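Local coordinates for protein putative creatinine amidohydrolase (Bacteroides fragilis, PDB 3LUB) that probably hydrolyses carbon-nitrogen bonds in linear amides, as a zinc-dependent member of the creatininase superfamily, at residues Gly75-Cys87 and Val202-Val214. Residues are numbered along the deposited sequence; the frame is centred on the assembly and turned at random. Where two conformers were deposited one is given.
Sequences GAHNPGQRELPFC and VAWVPRHWDKATV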
# COMPACT_ATOMS: atom_id res chain seq x y z
N GLY F 75 6.66 -18.86 0.09
CA GLY F 75 6.58 -19.10 1.53
C GLY F 75 7.10 -17.96 2.37
O GLY F 75 7.79 -17.10 1.86
N ALA F 76 6.68 -17.93 3.64
CA ALA F 76 7.18 -17.04 4.67
C ALA F 76 8.23 -17.81 5.47
O ALA F 76 7.93 -18.87 6.07
CB ALA F 76 6.04 -16.63 5.61
N HIS F 77 9.43 -17.23 5.55
CA HIS F 77 10.61 -17.90 6.12
C HIS F 77 11.22 -17.20 7.31
O HIS F 77 10.83 -16.08 7.66
CB HIS F 77 11.64 -18.10 5.01
CG HIS F 77 11.16 -19.07 3.99
ND1 HIS F 77 10.92 -20.38 4.31
CD2 HIS F 77 10.73 -18.90 2.73
CE1 HIS F 77 10.42 -21.00 3.25
NE2 HIS F 77 10.30 -20.12 2.28
N ASN F 78 12.16 -17.91 7.96
CA ASN F 78 12.71 -17.46 9.23
C ASN F 78 14.03 -16.76 9.08
O ASN F 78 14.71 -16.88 8.06
CB ASN F 78 12.92 -18.66 10.18
CG ASN F 78 11.66 -19.15 10.81
OD1 ASN F 78 10.59 -18.99 10.26
ND2 ASN F 78 11.79 -19.79 11.97
N PRO F 79 14.44 -16.07 10.15
CA PRO F 79 15.79 -15.54 10.18
C PRO F 79 16.85 -16.62 9.94
O PRO F 79 16.74 -17.74 10.45
CB PRO F 79 15.91 -14.95 11.59
CG PRO F 79 14.49 -14.68 12.01
CD PRO F 79 13.70 -15.78 11.40
N GLY F 80 17.85 -16.29 9.14
CA GLY F 80 18.89 -17.22 8.75
C GLY F 80 18.58 -18.05 7.51
O GLY F 80 19.51 -18.62 6.95
N GLN F 81 17.32 -18.15 7.10
CA GLN F 81 16.96 -18.91 5.90
C GLN F 81 17.10 -18.12 4.62
O GLN F 81 17.36 -18.69 3.57
CB GLN F 81 15.52 -19.42 5.93
CG GLN F 81 15.23 -20.56 6.93
CD GLN F 81 13.85 -21.16 6.72
OE1 GLN F 81 12.83 -20.56 7.04
NE2 GLN F 81 13.83 -22.36 6.15
N ARG F 82 16.85 -16.82 4.69
CA ARG F 82 16.89 -15.98 3.50
C ARG F 82 18.30 -15.95 2.86
O ARG F 82 18.43 -15.88 1.65
CB ARG F 82 16.40 -14.58 3.91
CG ARG F 82 16.08 -13.63 2.77
CD ARG F 82 15.54 -12.29 3.30
NE ARG F 82 16.44 -11.61 4.25
CZ ARG F 82 16.45 -10.28 4.47
NH1 ARG F 82 15.63 -9.46 3.83
NH2 ARG F 82 17.30 -9.76 5.34
N GLU F 83 19.34 -16.04 3.69
CA GLU F 83 20.71 -16.08 3.24
C GLU F 83 21.12 -17.42 2.59
O GLU F 83 22.16 -17.50 1.95
CB GLU F 83 21.66 -15.75 4.41
CG GLU F 83 21.81 -16.88 5.44
CD GLU F 83 22.35 -16.39 6.79
OE1 GLU F 83 21.56 -15.86 7.61
OE2 GLU F 83 23.57 -16.55 7.04
N LEU F 84 20.30 -18.46 2.75
CA LEU F 84 20.62 -19.72 2.07
C LEU F 84 20.27 -19.57 0.59
O LEU F 84 19.19 -19.07 0.25
CB LEU F 84 19.87 -20.90 2.71
CG LEU F 84 20.18 -21.31 4.15
CD1 LEU F 84 19.13 -22.32 4.67
CD2 LEU F 84 21.62 -21.84 4.37
N PRO F 85 21.15 -20.04 -0.31
CA PRO F 85 20.97 -19.78 -1.72
C PRO F 85 19.64 -20.30 -2.27
O PRO F 85 19.27 -21.46 -2.03
CB PRO F 85 22.16 -20.48 -2.38
CG PRO F 85 22.63 -21.49 -1.37
CD PRO F 85 22.32 -20.90 -0.05
N PHE F 86 18.95 -19.41 -2.98
CA PHE F 86 17.71 -19.66 -3.69
C PHE F 86 16.47 -19.81 -2.81
O PHE F 86 15.40 -20.12 -3.30
CB PHE F 86 17.85 -20.86 -4.63
CG PHE F 86 19.12 -20.85 -5.41
CD1 PHE F 86 19.43 -19.77 -6.21
CD2 PHE F 86 20.02 -21.90 -5.31
CE1 PHE F 86 20.61 -19.75 -6.91
CE2 PHE F 86 21.18 -21.87 -6.00
CZ PHE F 86 21.48 -20.81 -6.82
N CYS F 87 16.61 -19.56 -1.52
CA CYS F 87 15.46 -19.52 -0.62
C CYS F 87 14.80 -18.14 -0.80
O CYS F 87 15.52 -17.12 -0.81
CB CYS F 87 15.92 -19.74 0.81
SG CYS F 87 14.64 -19.61 1.99
N VAL F 202 6.10 -20.86 26.37
CA VAL F 202 5.33 -19.80 27.08
C VAL F 202 5.01 -18.67 26.08
O VAL F 202 3.92 -18.12 26.09
CB VAL F 202 6.10 -19.22 28.30
CG1 VAL F 202 5.36 -17.99 28.88
CG2 VAL F 202 6.38 -20.32 29.34
N ALA F 203 5.98 -18.37 25.21
CA ALA F 203 5.79 -17.46 24.09
C ALA F 203 6.49 -18.02 22.83
O ALA F 203 7.27 -18.95 22.90
CB ALA F 203 6.31 -16.03 24.46
N TRP F 204 6.22 -17.41 21.68
CA TRP F 204 6.77 -17.84 20.39
C TRP F 204 7.72 -16.81 19.76
O TRP F 204 7.37 -15.62 19.65
CB TRP F 204 5.61 -18.05 19.41
CG TRP F 204 6.07 -18.51 18.05
CD1 TRP F 204 6.30 -19.79 17.66
CD2 TRP F 204 6.37 -17.69 16.92
NE1 TRP F 204 6.72 -19.83 16.35
CE2 TRP F 204 6.79 -18.55 15.88
CE3 TRP F 204 6.31 -16.31 16.67
CZ2 TRP F 204 7.13 -18.08 14.61
CZ3 TRP F 204 6.67 -15.85 15.42
CH2 TRP F 204 7.05 -16.72 14.41
N VAL F 205 8.90 -17.29 19.38
CA VAL F 205 9.88 -16.58 18.58
C VAL F 205 10.19 -17.53 17.41
O VAL F 205 10.10 -18.75 17.58
CB VAL F 205 11.18 -16.24 19.42
CG1 VAL F 205 12.38 -15.75 18.55
CG2 VAL F 205 10.85 -15.20 20.44
N PRO F 206 10.49 -16.99 16.21
CA PRO F 206 10.93 -17.89 15.15
C PRO F 206 12.34 -18.46 15.42
O PRO F 206 13.23 -17.78 15.94
CB PRO F 206 10.93 -17.00 13.90
CG PRO F 206 11.14 -15.61 14.41
CD PRO F 206 10.45 -15.58 15.76
N ARG F 207 12.51 -19.73 15.10
CA ARG F 207 13.83 -20.36 15.08
C ARG F 207 14.73 -19.59 14.11
O ARG F 207 14.31 -19.24 13.00
CB ARG F 207 13.65 -21.81 14.58
CG ARG F 207 14.93 -22.63 14.48
CD ARG F 207 14.72 -24.00 13.79
NE ARG F 207 13.71 -24.88 14.42
CZ ARG F 207 13.94 -25.71 15.44
NH1 ARG F 207 15.13 -25.80 16.05
NH2 ARG F 207 12.94 -26.47 15.90
N HIS F 208 15.97 -19.32 14.53
CA HIS F 208 16.98 -18.78 13.63
C HIS F 208 17.76 -19.93 13.00
O HIS F 208 18.44 -20.68 13.70
CB HIS F 208 17.89 -17.82 14.38
CG HIS F 208 17.19 -16.59 14.85
ND1 HIS F 208 17.82 -15.37 14.93
CD2 HIS F 208 15.91 -16.38 15.24
CE1 HIS F 208 16.95 -14.46 15.34
NE2 HIS F 208 15.79 -15.05 15.55
N TRP F 209 17.61 -20.08 11.69
CA TRP F 209 18.16 -21.21 10.97
C TRP F 209 19.68 -21.26 11.03
O TRP F 209 20.28 -22.33 11.17
CB TRP F 209 17.68 -21.21 9.52
CG TRP F 209 16.89 -22.40 9.20
CD1 TRP F 209 17.31 -23.47 8.47
CD2 TRP F 209 15.56 -22.69 9.61
NE1 TRP F 209 16.32 -24.40 8.38
CE2 TRP F 209 15.24 -23.97 9.09
CE3 TRP F 209 14.62 -22.02 10.38
CZ2 TRP F 209 14.01 -24.58 9.30
CZ3 TRP F 209 13.38 -22.62 10.60
CH2 TRP F 209 13.09 -23.89 10.05
N ASP F 210 20.30 -20.07 10.99
CA ASP F 210 21.76 -19.94 11.09
C ASP F 210 22.34 -20.40 12.44
O ASP F 210 23.45 -20.93 12.49
CB ASP F 210 22.21 -18.51 10.77
CG ASP F 210 21.68 -17.49 11.75
OD1 ASP F 210 20.46 -17.47 11.98
OD2 ASP F 210 22.51 -16.72 12.30
N LYS F 211 21.58 -20.23 13.50
CA LYS F 211 22.03 -20.63 14.83
C LYS F 211 21.60 -22.05 15.16
O LYS F 211 22.30 -22.74 15.88
CB LYS F 211 21.46 -19.70 15.89
CG LYS F 211 21.71 -18.23 15.63
CD LYS F 211 23.15 -17.85 15.75
CE LYS F 211 23.31 -16.34 15.57
NZ LYS F 211 22.17 -15.56 16.19
N ALA F 212 20.43 -22.45 14.65
CA ALA F 212 19.72 -23.66 15.09
C ALA F 212 20.02 -24.92 14.28
O ALA F 212 19.70 -26.00 14.76
CB ALA F 212 18.17 -23.44 15.08
N THR F 213 20.55 -24.79 13.06
CA THR F 213 20.68 -25.90 12.11
C THR F 213 22.03 -25.88 11.37
O THR F 213 22.57 -24.81 11.08
CB THR F 213 19.59 -25.82 11.02
OG1 THR F 213 19.99 -24.87 10.03
CG2 THR F 213 18.22 -25.42 11.59
N VAL F 214 22.51 -27.06 11.00
CA VAL F 214 23.80 -27.23 10.35
C VAL F 214 23.62 -27.44 8.84
O VAL F 214 24.32 -26.82 8.02
CB VAL F 214 24.53 -28.45 10.96
CG1 VAL F 214 25.97 -28.50 10.49
CG2 VAL F 214 24.45 -28.41 12.52
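Pro79 and Gly80 run beside His208 and Asp210, with the Gly80 and Asp210 CA atoms 4.6 Å apart. The first turn of helix 209-212 starts against this bend: Trp209 N donates to Pro79 O at 2.8 Å. Gly80 has a positive phi of 88°, and its CA lies against Asp210 OD1, 3.6 Å away. Asn78 ND2 gives a second bond to Arg207 O, 2.8 Å long, on a lone pair and near the amide plane. Asn78 OD1 accepts a hydrogen bond from Arg130 NE of the second subunit. Pro79 CB sits over the centre of the His208 ring, 3.7 Å from the centroid, a CH-pi contact.

In this creatininase-family chain, the loop between strand 66-68 and helix 92-108 passes beside the two-zinc site, and Gln81 links that site to Trp209. Gln81 CG stands beside the backbone N (chi1 -71°) and the chain runs on extended, which lays the amide along the indole, the planes 19° apart. Gln81 CG lies 3.6 Å from the centroid of the Trp209 five-membered ring, a CH-pi contact over its face. Gln81 OE1 accepts from Asn78 N, while NE2 bonds to the zinc ligand Glu32. These bonds fix the amide's rotation. Arg207 CD lies over the opposite indole face, toward the rim. Asn78 ND2 meets the ring edge in plane, 3.5 Å from Trp209 CZ3, and Trp209 NE1 bonds to Ser216 O.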